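Local coordinates for protein aminopeptidase P; XAA-pro aminopeptidase (Streptococcus thermophilus, PDB 3IL0) that is probably an aminopeptidase of the M24B family, acting on peptides with proline in second position, and is represented here by its N-terminal creatinase/prolidase-type domain, at residues Ala22-Gly27 with Phe102-Ala107; Val44-Asn49 with His68-Ile73; Phe53-Asp56 with Ile62-Gln65; Asp77-Ile82 with Ala110-Tyr115. All blocks are in the same frame, centred on the assembly; numbering follows the deposited sequence.

Overall arrangement
Strand 22-25 opens the longest loop of the four: contact 1 closes it when 102-107, on a helix late in the chain, comes back to 22-27. Contact 2 lies within that loop, joining strand 42-47 to the loop that enters strand 71-74, and contact 3 lies within contact 2, tying strand 51-55 to the helix that follows it. Contact 4 begins after both have closed; because 77-82 lies inside contact 1's loop and 110-115 beyond it, the two cross. All four belong to one alpha/beta domain with a mixed sheet. Contacts 2 and 3 pack one face; on the other, contact 1 sets helix 102-111 on the sheet and contact 4 joins its end to helix 78-88.

Contact 1: Ala22-Gly27 with Phe102-Ala107; sequences ALLVTG and FAYYQA
Tyr104 reaches from helix 102-111 to the end of strand 22-25, where its phenol meets the methyl groups of Leu24 and Thr26. The phenol oxygen does most of the touching: OH of Tyr104 lies 3.5 Å from CD2 of Leu24 and 3.6 Å from CG2 of Thr26. The leucine methyl comes in at the ring edge, close to the ring plane, and also approaches CE2 of Tyr104 at 4.1 Å, while the threonine methyl arrives obliquely. With CG of Tyr104 trans to its backbone N (chi1 -177°), the ring extends well out from the helix and spans a gap of 11.1 Å between the CA atoms of Thr26 and Tyr104. The side chains of Leu24 and Thr26 come from the opposite direction. No hydrogen bond links the segments; this is apolar helix-on-sheet packing in the alpha/beta N-terminal domain of the creatinase/prolidase type. Around it, Leu79 of helix 78-88 touches both Leu24 and Tyr104, and Ile82 adds to the packing on Leu24. Strand 22-25 is held in the sheet between strands 42-47 and 93-97, and Gly27 leads directly into helix 28-35 as its N-cap residue.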
loop_
_atom_site.group_PDB
_atom_site.type_symbol
_atom_site.label_atom_id
_atom_site.label_comp_id
_atom_site.label_asym_id
_atom_site.label_seq_id
_atom_site.Cartn_x
_atom_site.Cartn_y
_atom_site.Cartn_z
ATOM N N ALA A 22 -4.659 -7.629 -0.583
ATOM C CA ALA A 22 -3.779 -6.463 -0.543
ATOM C C ALA A 22 -4.569 -5.131 -0.581
ATOM O O ALA A 22 -5.709 -5.085 -0.997
ATOM C CB ALA A 22 -2.811 -6.561 -1.749
ATOM N N LEU A 23 -3.923 -4.072 -0.134
ATOM C CA LEU A 23 -4.413 -2.735 -0.252
ATOM C C LEU A 23 -3.289 -1.844 -0.719
ATOM O O LEU A 23 -2.181 -1.832 -0.152
ATOM C CB LEU A 23 -4.971 -2.217 1.064
ATOM C CG LEU A 23 -5.772 -0.903 0.970
ATOM C CD1 LEU A 23 -7.094 -1.043 0.152
ATOM C CD2 LEU A 23 -6.002 -0.381 2.351
ATOM N N LEU A 24 -3.562 -1.125 -1.787
ATOM C CA LEU A 24 -2.697 -0.101 -2.233
ATOM C C LEU A 24 -3.088 1.161 -1.416
ATOM O O LEU A 24 -4.248 1.546 -1.394
ATOM C CB LEU A 24 -2.960 0.086 -3.714
ATOM C CG LEU A 24 -2.251 1.242 -4.396
ATOM C CD1 LEU A 24 -0.823 0.785 -4.609
ATOM C CD2 LEU A 24 -2.912 1.674 -5.733
ATOM N N VAL A 25 -2.099 1.802 -0.801
ATOM C CA VAL A 25 -2.257 3.008 -0.002
ATOM C C VAL A 25 -1.431 4.137 -0.636
ATOM O O VAL A 25 -0.222 4.056 -0.706
ATOM C CB VAL A 25 -1.787 2.764 1.469
ATOM C CG1 VAL A 25 -1.947 4.002 2.291
ATOM C CG2 VAL A 25 -2.551 1.565 2.069
ATOM N N THR A 26 -2.131 5.140 -1.148
ATOM C CA THR A 26 -1.595 6.363 -1.717
ATOM C C THR A 26 -2.138 7.442 -0.765
ATOM O O THR A 26 -3.122 7.209 -0.006
ATOM C CB THR A 26 -2.162 6.567 -3.129
ATOM O OG1 THR A 26 -3.586 6.298 -3.110
ATOM C CG2 THR A 26 -1.565 5.561 -4.091
ATOM N N GLY A 27 -1.507 8.608 -0.748
ATOM C CA GLY A 27 -1.926 9.681 0.189
ATOM C C GLY A 27 -0.896 9.769 1.284
ATOM O O GLY A 27 -0.702 8.796 2.012
ATOM N N PHE A 102 -10.855 8.699 -11.354
ATOM C CA PHE A 102 -11.228 7.683 -12.288
ATOM C C PHE A 102 -10.088 7.458 -13.303
ATOM O O PHE A 102 -9.807 6.335 -13.658
ATOM C CB PHE A 102 -12.551 8.072 -12.980
ATOM C CG PHE A 102 -13.014 7.048 -13.969
ATOM C CD1 PHE A 102 -13.650 5.882 -13.528
ATOM C CD2 PHE A 102 -12.677 7.166 -15.327
ATOM C CE1 PHE A 102 -14.008 4.895 -14.430
ATOM C CE2 PHE A 102 -13.042 6.159 -16.255
ATOM C CZ PHE A 102 -13.730 5.042 -15.816
ATOM N N ALA A 103 -9.401 8.522 -13.719
ATOM C CA ALA A 103 -8.192 8.355 -14.551
ATOM C C ALA A 103 -7.149 7.437 -13.864
ATOM O O ALA A 103 -6.633 6.487 -14.447
ATOM C CB ALA A 103 -7.592 9.723 -14.855
ATOM N N TYR A 104 -6.903 7.665 -12.582
ATOM C CA TYR A 104 -5.971 6.812 -11.863
ATOM C C TYR A 104 -6.484 5.381 -11.813
ATOM O O TYR A 104 -5.752 4.435 -12.007
ATOM C CB TYR A 104 -5.743 7.384 -10.454
ATOM C CG TYR A 104 -4.745 6.604 -9.655
ATOM C CD1 TYR A 104 -3.398 6.871 -9.783
ATOM C CD2 TYR A 104 -5.140 5.586 -8.801
ATOM C CE1 TYR A 104 -2.432 6.131 -9.084
ATOM C CE2 TYR A 104 -4.186 4.835 -8.064
ATOM C CZ TYR A 104 -2.835 5.139 -8.204
ATOM O OH TYR A 104 -1.872 4.435 -7.548
ATOM N N TYR A 105 -7.759 5.185 -11.529
ATOM C CA TYR A 105 -8.315 3.813 -11.630
ATOM C C TYR A 105 -8.089 3.214 -13.010
ATOM O O TYR A 105 -7.809 2.062 -13.097
ATOM C CB TYR A 105 -9.792 3.833 -11.360
ATOM C CG TYR A 105 -10.498 2.584 -11.710
ATOM C CD1 TYR A 105 -10.393 1.502 -10.903
ATOM C CD2 TYR A 105 -11.345 2.508 -12.816
ATOM C CE1 TYR A 105 -11.056 0.352 -11.161
ATOM C CE2 TYR A 105 -12.015 1.331 -13.104
ATOM C CZ TYR A 105 -11.858 0.264 -12.266
ATOM O OH TYR A 105 -12.465 -0.942 -12.456
ATOM N N GLN A 106 -8.208 3.986 -14.085
ATOM C CA GLN A 106 -7.948 3.451 -15.441
ATOM C C GLN A 106 -6.518 2.983 -15.543
ATOM O O GLN A 106 -6.316 1.926 -16.069
ATOM C CB GLN A 106 -8.246 4.412 -16.590
ATOM C CG GLN A 106 -9.705 4.732 -16.716
ATOM C CD GLN A 106 -10.069 5.594 -17.924
ATOM O OE1 GLN A 106 -9.790 6.800 -17.966
ATOM N NE2 GLN A 106 -10.771 4.984 -18.880
ATOM N N ALA A 107 -5.545 3.719 -15.003
ATOM C CA ALA A 107 -4.143 3.184 -14.934
ATOM C C ALA A 107 -4.029 1.869 -14.172
ATOM O O ALA A 107 -3.380 0.972 -14.648
ATOM C CB ALA A 107 -3.204 4.186 -14.366
#

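Contact 2: Val44-Asn49 with His68-Ile73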
loop_
_atom_site.group_PDB
_atom_site.type_symbol
_atom_site.label_atom_id
_atom_site.label_comp_id
_atom_site.label_asym_id
_atom_site.label_seq_id
_atom_site.Cartn_x
_atom_site.Cartn_y
_atom_site.Cartn_z
ATOM N N VAL A 44 2.546 2.717 -0.617
ATOM C CA VAL A 44 2.538 1.572 0.290
ATOM C C VAL A 44 1.655 0.482 -0.285
ATOM O O VAL A 44 0.606 0.761 -0.906
ATOM C CB VAL A 44 2.085 2.014 1.675
ATOM C CG1 VAL A 44 1.649 0.830 2.572
ATOM C CG2 VAL A 44 3.182 2.845 2.270
ATOM N N PHE A 45 2.075 -0.757 -0.091
ATOM C CA PHE A 45 1.315 -1.855 -0.562
ATOM C C PHE A 45 1.440 -2.932 0.509
ATOM O O PHE A 45 2.510 -3.484 0.676
ATOM C CB PHE A 45 1.848 -2.335 -1.927
ATOM C CG PHE A 45 1.002 -3.419 -2.571
ATOM C CD1 PHE A 45 -0.175 -3.105 -3.191
ATOM C CD2 PHE A 45 1.387 -4.736 -2.532
ATOM C CE1 PHE A 45 -0.961 -4.093 -3.781
ATOM C CE2 PHE A 45 0.605 -5.776 -3.134
ATOM C CZ PHE A 45 -0.558 -5.441 -3.764
ATOM N N ILE A 46 0.339 -3.240 1.197
ATOM C CA ILE A 46 0.290 -4.190 2.319
ATOM C C ILE A 46 -0.580 -5.401 1.943
ATOM O O ILE A 46 -1.713 -5.251 1.432
ATOM C CB ILE A 46 -0.231 -3.521 3.656
ATOM C CG1 ILE A 46 0.711 -2.395 4.077
ATOM C CG2 ILE A 46 -0.317 -4.532 4.848
ATOM C CD1 ILE A 46 0.216 -1.604 5.302
ATOM N N THR A 47 -0.014 -6.589 2.185
ATOM C CA THR A 47 -0.710 -7.874 2.050
ATOM C C THR A 47 -0.827 -8.594 3.461
ATOM O O THR A 47 -0.331 -8.096 4.481
ATOM C CB THR A 47 0.081 -8.762 1.039
ATOM O OG1 THR A 47 1.222 -9.328 1.694
ATOM C CG2 THR A 47 0.568 -7.878 -0.158
ATOM N N LYS A 48 -1.475 -9.753 3.500
ATOM C CA LYS A 48 -1.472 -10.537 4.706
ATOM C C LYS A 48 -0.052 -10.903 5.129
ATOM O O LYS A 48 0.178 -11.073 6.319
ATOM C CB LYS A 48 -2.325 -11.759 4.546
ATOM C CG LYS A 48 -3.802 -11.367 4.677
ATOM C CD LYS A 48 -4.724 -12.536 4.628
ATOM C CE LYS A 48 -6.136 -12.100 4.262
ATOM N NZ LYS A 48 -6.182 -11.982 2.777
ATOM N N ASN A 49 0.897 -10.964 4.174
ATOM C CA ASN A 49 2.236 -11.289 4.499
ATOM C C ASN A 49 3.307 -10.271 4.303
ATOM O O ASN A 49 4.307 -10.460 4.913
ATOM C CB ASN A 49 2.563 -12.635 3.906
ATOM C CG ASN A 49 1.758 -13.711 4.605
ATOM O OD1 ASN A 49 1.768 -13.762 5.870
ATOM N ND2 ASN A 49 0.967 -14.460 3.868
ATOM N N HIS A 68 9.965 1.641 9.987
ATOM C CA HIS A 68 10.158 0.307 10.550
ATOM C C HIS A 68 8.978 -0.600 10.230
ATOM O O HIS A 68 7.874 -0.121 10.094
ATOM C CB HIS A 68 10.386 0.404 12.070
ATOM C CG HIS A 68 11.490 1.350 12.452
ATOM N ND1 HIS A 68 12.802 0.950 12.596
ATOM C CD2 HIS A 68 11.476 2.682 12.699
ATOM C CE1 HIS A 68 13.548 1.995 12.919
ATOM N NE2 HIS A 68 12.767 3.059 12.988
ATOM N N GLY A 69 9.225 -1.908 10.109
ATOM C CA GLY A 69 8.186 -2.927 9.737
ATOM C C GLY A 69 7.880 -3.100 8.239
ATOM O O GLY A 69 6.958 -3.814 7.846
ATOM N N PHE A 70 8.661 -2.418 7.413
ATOM C CA PHE A 70 8.380 -2.257 6.003
ATOM C C PHE A 70 9.587 -2.575 5.196
ATOM O O PHE A 70 10.702 -2.114 5.444
ATOM C CB PHE A 70 7.978 -0.832 5.671
ATOM C CG PHE A 70 6.520 -0.597 5.786
ATOM C CD1 PHE A 70 5.754 -0.380 4.667
ATOM C CD2 PHE A 70 5.899 -0.627 7.019
ATOM C CE1 PHE A 70 4.402 -0.175 4.775
ATOM C CE2 PHE A 70 4.514 -0.412 7.126
ATOM C CZ PHE A 70 3.779 -0.189 6.000
ATOM N N ASP A 71 9.324 -3.353 4.182
ATOM C CA ASP A 71 10.316 -3.765 3.296
ATOM C C ASP A 71 10.415 -2.646 2.281
ATOM O O ASP A 71 9.479 -2.433 1.535
ATOM C CB ASP A 71 9.831 -5.067 2.720
ATOM C CG ASP A 71 10.792 -5.640 1.835
ATOM O OD1 ASP A 71 11.273 -4.858 0.995
ATOM O OD2 ASP A 71 11.088 -6.838 2.000
ATOM N N ILE A 72 11.514 -1.898 2.308
ATOM C CA ILE A 72 11.700 -0.684 1.468
ATOM C C ILE A 72 12.154 -1.096 0.062
ATOM O O ILE A 72 13.077 -1.899 -0.073
ATOM C CB ILE A 72 12.772 0.314 2.037
ATOM C CG1 ILE A 72 12.756 0.394 3.576
ATOM C CG2 ILE A 72 12.632 1.702 1.410
ATOM C CD1 ILE A 72 11.478 0.830 4.231
ATOM N N ILE A 73 11.505 -0.562 -0.977
ATOM C CA ILE A 73 11.801 -0.912 -2.362
ATOM C C ILE A 73 12.163 0.359 -3.099
ATOM O O ILE A 73 11.371 1.306 -3.206
ATOM C CB ILE A 73 10.611 -1.612 -3.102
ATOM C CG1 ILE A 73 9.991 -2.743 -2.272
ATOM C CG2 ILE A 73 11.063 -2.152 -4.434
ATOM C CD1 ILE A 73 10.908 -3.900 -1.943
#
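Phe70 points the CE1-CZ end of its ring at Val44 and Ile46 on one face of the mixed beta-sheet, reaching past an intervening strand. Residues 68-70 form the loop leading into strand 71-74, with Phe70 its last residue; that strand is the last element of a beta-alpha-beta unit with strand 51-55 and helix 60-66, and strand 51-55 separates it from strand 42-47. The closest approach is 3.7 Å, from CG1 of Val44 to CE1 of Phe70, and that methyl lies in the ring plane at its edge. CG2 of Val44 also reaches CE1 of Phe70, at 4.1 Å, so both valine branches meet the same ring corner. Ile46 offers its far end instead, CD1 standing 3.9 Å from CZ of Phe70 on an oblique approach. Its extended tail (chi2 175°) carries that methyl to the ring, and both aliphatic side chains run at about a right angle to the phenylalanine.

Around this first shell, Phe53 and Arg51 of strand 51-55 touch Phe70, and Leu8 and Thr35 add helices 7-18 and 28-35. The latter helix also packs on Val44 and Ile46 through Ile31 and Leu34. Backbone hydrogen bonds of Asp71 to Arg51 and Phe53 hold the end from which Phe70 projects, while Val44 and Ile46 are fixed by similar bonds to Val25 and Leu23. At the far end of strand 42-47 the chain makes an ST turn: OG1 of Thr47, which also accepts from N of Arg50, takes a bent bond from N of Asn49 at 3.0 Å, with an N-H...O angle of 136°.

Contact 3: Phe53-Asp56 with Ile62-Gln65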
loop_
_atom_site.group_PDB
_atom_site.type_symbol
_atom_site.label_atom_id
_atom_site.label_comp_id
_atom_site.label_asym_id
_atom_site.label_seq_id
_atom_site.Cartn_x
_atom_site.Cartn_y
_atom_site.Cartn_z
ATOM N N PHE A 53 7.131 -0.539 1.075
ATOM C CA PHE A 53 7.198 0.917 1.002
ATOM C C PHE A 53 7.993 1.227 -0.239
ATOM O O PHE A 53 9.131 0.767 -0.368
ATOM C CB PHE A 53 7.902 1.487 2.262
ATOM C CG PHE A 53 8.033 2.984 2.258
ATOM C CD1 PHE A 53 7.142 3.772 2.979
ATOM C CD2 PHE A 53 9.043 3.611 1.523
ATOM C CE1 PHE A 53 7.258 5.152 2.979
ATOM C CE2 PHE A 53 9.148 4.983 1.489
ATOM C CZ PHE A 53 8.264 5.761 2.237
ATOM N N LEU A 54 7.432 2.006 -1.152
ATOM C CA LEU A 54 8.096 2.191 -2.422
ATOM C C LEU A 54 8.410 3.658 -2.646
ATOM O O LEU A 54 7.513 4.506 -2.622
ATOM C CB LEU A 54 7.256 1.590 -3.588
ATOM C CG LEU A 54 6.862 0.098 -3.488
ATOM C CD1 LEU A 54 5.415 -0.069 -3.117
ATOM C CD2 LEU A 54 7.121 -0.617 -4.772
ATOM N N THR A 55 9.686 3.943 -2.896
ATOM C CA THR A 55 10.112 5.298 -3.234
ATOM C C THR A 55 11.324 5.362 -4.213
ATOM O O THR A 55 11.955 4.350 -4.534
ATOM C CB THR A 55 10.376 6.077 -1.938
ATOM O OG1 THR A 55 10.530 7.461 -2.243
ATOM C CG2 THR A 55 11.595 5.540 -1.223
ATOM N N ASP A 56 11.595 6.567 -4.710
ATOM C CA ASP A 56 12.761 6.862 -5.582
ATOM C C ASP A 56 14.127 6.865 -4.857
ATOM O O ASP A 56 14.212 6.679 -3.620
ATOM C CB ASP A 56 12.579 8.218 -6.272
ATOM C CG ASP A 56 12.536 9.368 -5.276
ATOM O OD1 ASP A 56 13.301 9.337 -4.272
ATOM O OD2 ASP A 56 11.719 10.305 -5.495
ATOM N N ILE A 62 16.767 8.189 3.789
ATOM C CA ILE A 62 15.707 8.735 4.660
ATOM C C ILE A 62 14.784 7.606 5.135
ATOM O O ILE A 62 14.764 7.246 6.330
ATOM C CB ILE A 62 14.792 9.761 3.922
ATOM C CG1 ILE A 62 15.546 11.038 3.554
ATOM C CG2 ILE A 62 13.541 10.057 4.765
ATOM C CD1 ILE A 62 15.905 11.140 2.083
ATOM N N ALA A 63 14.046 7.045 4.166
ATOM C CA ALA A 63 13.042 6.021 4.423
ATOM C C ALA A 63 13.681 4.784 5.030
ATOM O O ALA A 63 13.130 4.195 5.969
ATOM C CB ALA A 63 12.294 5.668 3.136
ATOM N N LYS A 64 14.855 4.398 4.523
ATOM C CA LYS A 64 15.504 3.183 5.013
ATOM C C LYS A 64 15.823 3.327 6.485
ATOM O O LYS A 64 15.832 2.337 7.203
ATOM C CB LYS A 64 16.755 2.795 4.213
ATOM C CG LYS A 64 17.068 1.300 4.316
ATOM C CD LYS A 64 17.422 0.663 2.976
ATOM C CE LYS A 64 17.143 -0.847 3.022
ATOM N NZ LYS A 64 17.597 -1.616 1.808
ATOM N N GLN A 65 16.038 4.559 6.945
ATOM C CA GLN A 65 16.289 4.781 8.365
ATOM C C GLN A 65 15.036 5.060 9.182
ATOM O O GLN A 65 14.831 4.428 10.224
ATOM C CB GLN A 65 17.348 5.857 8.566
ATOM C CG GLN A 65 18.737 5.231 8.641
ATOM C CD GLN A 65 19.842 6.228 8.527
ATOM O OE1 GLN A 65 19.669 7.288 7.934
ATOM N NE2 GLN A 65 20.997 5.900 9.094
#
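A trans first torsion in Phe53 (chi1 179°) swings its ring out from strand 51-55 toward Ala63 on helix 60-66. In Thr55, a first torsion of -169° places OG1 opposite the backbone N, where it donates to the carbonyl oxygen of Asn41, and leaves the methyl CG2 turned to the helix side. The alanine methyl rests against the Phe53 ring, with CG2 of Thr55 beside that ring and farther from the alanine. CB of Ala63 is 3.6 Å from CE2 of Phe53 and 4.1 Å from CZ of Phe53, an oblique approach to one corner of the ring. CG2 of Thr55 is more distant, 4.4 Å from CB of Ala63, and meets the Phe53 ring in its plane at the edge. With only a methyl on the helix side, the backbones come fairly close, the CA atoms of Thr55 and Ala63 being 8.2 Å apart.

The contact joins the first two elements of the beta-alpha-beta unit made by strand 51-55, helix 60-66 and strand 71-74. Between them the connection is tied by Asp56, whose OD1 accepts from the backbone N of Tyr59 and whose OD2 forms a salt bridge with Arg58. The ring of Phe53 is further fixed by an edge-to-face stack with Phe37 and by contacts with Ile31 and Thr35 of helix 28-35. Between strand and helix themselves there is no hydrogen bond: buried carbon meets buried carbon, so the fit depends on shape and exclusion of water.

Contact 4: Asp77-Ile82 with Ala110-Tyr115; sequences DPLKDI and AIFEGY
The first turn of helix 78-88 packs against the C-terminal end of helix 102-111, with Leu79 and Ile82 facing Ile111 and Phe112. CB of Leu79 meets CD1 of Ile111 at 3.6 Å, the two side chains crossing at about a right angle, and CD1 of Leu79 lies 4.0 Å from the same methyl, CD1 of Ile111. An extended chain in Ile111 (chi2 179°) carries CD1 that far and leaves CG2 for the Phe112 ring, over one face of which it lies, 3.7 Å above the plane and offset toward the rim. The other leucine branch turns to this ring as well: CD2 of Leu79 is 4.0 Å from CE2 of Phe112, near the ring plane. CG2 of Ile82 sits in that plane too, 3.9 Å from CZ of Phe112. The ring is therefore gripped along its edge by two aliphatic residues.

Both helices cover the same side of the domain's alpha/beta sheet, and Ile82 also touches Thr43 and Phe45 of strand 42-47. Phe112 is the first residue to leave helical angles and the first of a type II beta turn leading to strand 116-120. The turn is closed by a bond from N of Tyr115 to O of Phe112 at 3.0 Å, and Gly114 takes its third position with phi 96°, a value that suits glycine. At the start of helix 78-88, Asp77 occupies the N-cap, and its carbonyl oxygen O accepts from N of Asp81 at 3.0 Å.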
loop_
_atom_site.group_PDB
_atom_site.type_symbol
_atom_site.label_atom_id
_atom_site.label_comp_id
_atom_site.label_asym_id
_atom_site.label_seq_id
_atom_site.Cartn_x
_atom_site.Cartn_y
_atom_site.Cartn_z
ATOM N N ASP A 77 8.930 3.237 -10.784
ATOM C CA ASP A 77 7.511 2.905 -11.147
ATOM C C ASP A 77 6.875 1.957 -10.148
ATOM O O ASP A 77 6.934 0.727 -10.302
ATOM C CB ASP A 77 7.344 2.312 -12.546
ATOM C CG ASP A 77 5.900 2.476 -13.059
ATOM O OD1 ASP A 77 4.930 2.724 -12.243
ATOM O OD2 ASP A 77 5.766 2.385 -14.294
ATOM N N PRO A 78 6.265 2.544 -9.115
ATOM C CA PRO A 78 5.907 1.677 -8.024
ATOM C C PRO A 78 4.808 0.659 -8.379
ATOM O O PRO A 78 4.857 -0.457 -7.846
ATOM C CB PRO A 78 5.528 2.645 -6.892
ATOM C CG PRO A 78 5.490 4.029 -7.544
ATOM C CD PRO A 78 6.339 3.960 -8.726
ATOM N N LEU A 79 3.859 1.027 -9.250
ATOM C CA LEU A 79 2.773 0.097 -9.615
ATOM C C LEU A 79 3.359 -1.096 -10.439
ATOM O O LEU A 79 2.938 -2.229 -10.278
ATOM C CB LEU A 79 1.603 0.795 -10.350
ATOM C CG LEU A 79 0.842 1.848 -9.526
ATOM C CD1 LEU A 79 -0.024 2.752 -10.389
ATOM C CD2 LEU A 79 -0.001 1.203 -8.455
ATOM N N LYS A 80 4.331 -0.813 -11.299
ATOM C CA LYS A 80 5.074 -1.854 -12.028
ATOM C C LYS A 80 5.756 -2.756 -11.037
ATOM O O LYS A 80 5.682 -3.973 -11.163
ATOM C CB LYS A 80 6.124 -1.232 -12.935
ATOM C CG LYS A 80 6.352 -2.026 -14.230
ATOM C CD LYS A 80 7.464 -1.420 -15.155
ATOM C CE LYS A 80 8.917 -1.695 -14.623
ATOM N NZ LYS A 80 9.130 -3.133 -14.196
ATOM N N ASP A 81 6.389 -2.192 -10.012
ATOM C CA ASP A 81 7.051 -3.063 -9.047
ATOM C C ASP A 81 6.075 -3.885 -8.202
ATOM O O ASP A 81 6.392 -5.027 -7.889
ATOM C CB ASP A 81 8.040 -2.268 -8.163
ATOM C CG ASP A 81 9.260 -1.779 -8.966
ATOM O OD1 ASP A 81 9.884 -2.667 -9.615
ATOM O OD2 ASP A 81 9.550 -0.553 -9.002
ATOM N N ILE A 82 4.906 -3.328 -7.856
ATOM C CA ILE A 82 3.908 -4.063 -7.055
ATOM C C ILE A 82 3.376 -5.328 -7.789
ATOM O O ILE A 82 3.105 -6.368 -7.174
ATOM C CB ILE A 82 2.723 -3.168 -6.694
ATOM C CG1 ILE A 82 3.148 -2.132 -5.644
ATOM C CG2 ILE A 82 1.540 -3.979 -6.140
ATOM C CD1 ILE A 82 2.128 -0.998 -5.466
ATOM N N ALA A 110 -5.234 -1.092 -16.250
ATOM C CA ALA A 110 -4.262 -1.535 -17.241
ATOM C C ALA A 110 -3.143 -2.341 -16.525
ATOM O O ALA A 110 -2.881 -3.520 -16.838
ATOM C CB ALA A 110 -3.719 -0.334 -18.043
ATOM N N ILE A 111 -2.535 -1.773 -15.496
ATOM C CA ILE A 111 -1.431 -2.432 -14.876
ATOM C C ILE A 111 -1.803 -3.747 -14.250
ATOM O O ILE A 111 -0.981 -4.659 -14.208
ATOM C CB ILE A 111 -0.837 -1.540 -13.855
ATOM C CG1 ILE A 111 -0.175 -0.374 -14.601
ATOM C CG2 ILE A 111 0.142 -2.316 -13.008
ATOM C CD1 ILE A 111 0.455 0.650 -13.762
ATOM N N PHE A 112 -3.009 -3.846 -13.715
ATOM C CA PHE A 112 -3.419 -5.006 -12.976
ATOM C C PHE A 112 -4.443 -5.792 -13.744
ATOM O O PHE A 112 -5.207 -6.540 -13.194
ATOM C CB PHE A 112 -3.925 -4.653 -11.568
ATOM C CG PHE A 112 -2.863 -4.091 -10.650
ATOM C CD1 PHE A 112 -2.039 -4.936 -9.912
ATOM C CD2 PHE A 112 -2.691 -2.742 -10.519
ATOM C CE1 PHE A 112 -1.042 -4.417 -9.084
ATOM C CE2 PHE A 112 -1.728 -2.232 -9.718
ATOM C CZ PHE A 112 -0.889 -3.070 -8.994
ATOM N N GLU A 113 -4.398 -5.713 -15.047
ATOM C CA GLU A 113 -5.358 -6.455 -15.880
ATOM C C GLU A 113 -5.289 -7.932 -15.506
ATOM O O GLU A 113 -4.215 -8.472 -15.336
ATOM C CB GLU A 113 -5.000 -6.253 -17.349
ATOM C CG GLU A 113 -6.170 -6.167 -18.261
ATOM C CD GLU A 113 -5.756 -5.790 -19.689
ATOM O OE1 GLU A 113 -6.174 -4.688 -20.189
ATOM O OE2 GLU A 113 -5.000 -6.600 -20.304
ATOM N N GLY A 114 -6.428 -8.569 -15.307
ATOM C CA GLY A 114 -6.466 -9.968 -14.892
ATOM C C GLY A 114 -6.622 -10.219 -13.413
ATOM O O GLY A 114 -6.809 -11.378 -13.009
ATOM N N TYR A 115 -6.499 -9.169 -12.591
ATOM C CA TYR A 115 -6.764 -9.249 -11.165
ATOM C C TYR A 115 -8.059 -8.515 -10.817
ATOM O O TYR A 115 -8.564 -7.772 -11.588
ATOM C CB TYR A 115 -5.593 -8.635 -10.374
ATOM C CG TYR A 115 -4.285 -9.231 -10.747
ATOM C CD1 TYR A 115 -3.852 -10.377 -10.131
ATOM C CD2 TYR A 115 -3.500 -8.689 -11.778
ATOM C CE1 TYR A 115 -2.663 -10.967 -10.488
ATOM C CE2 TYR A 115 -2.315 -9.302 -12.159
ATOM C CZ TYR A 115 -1.906 -10.437 -11.491
ATOM O OH TYR A 115 -0.716 -11.087 -11.784
#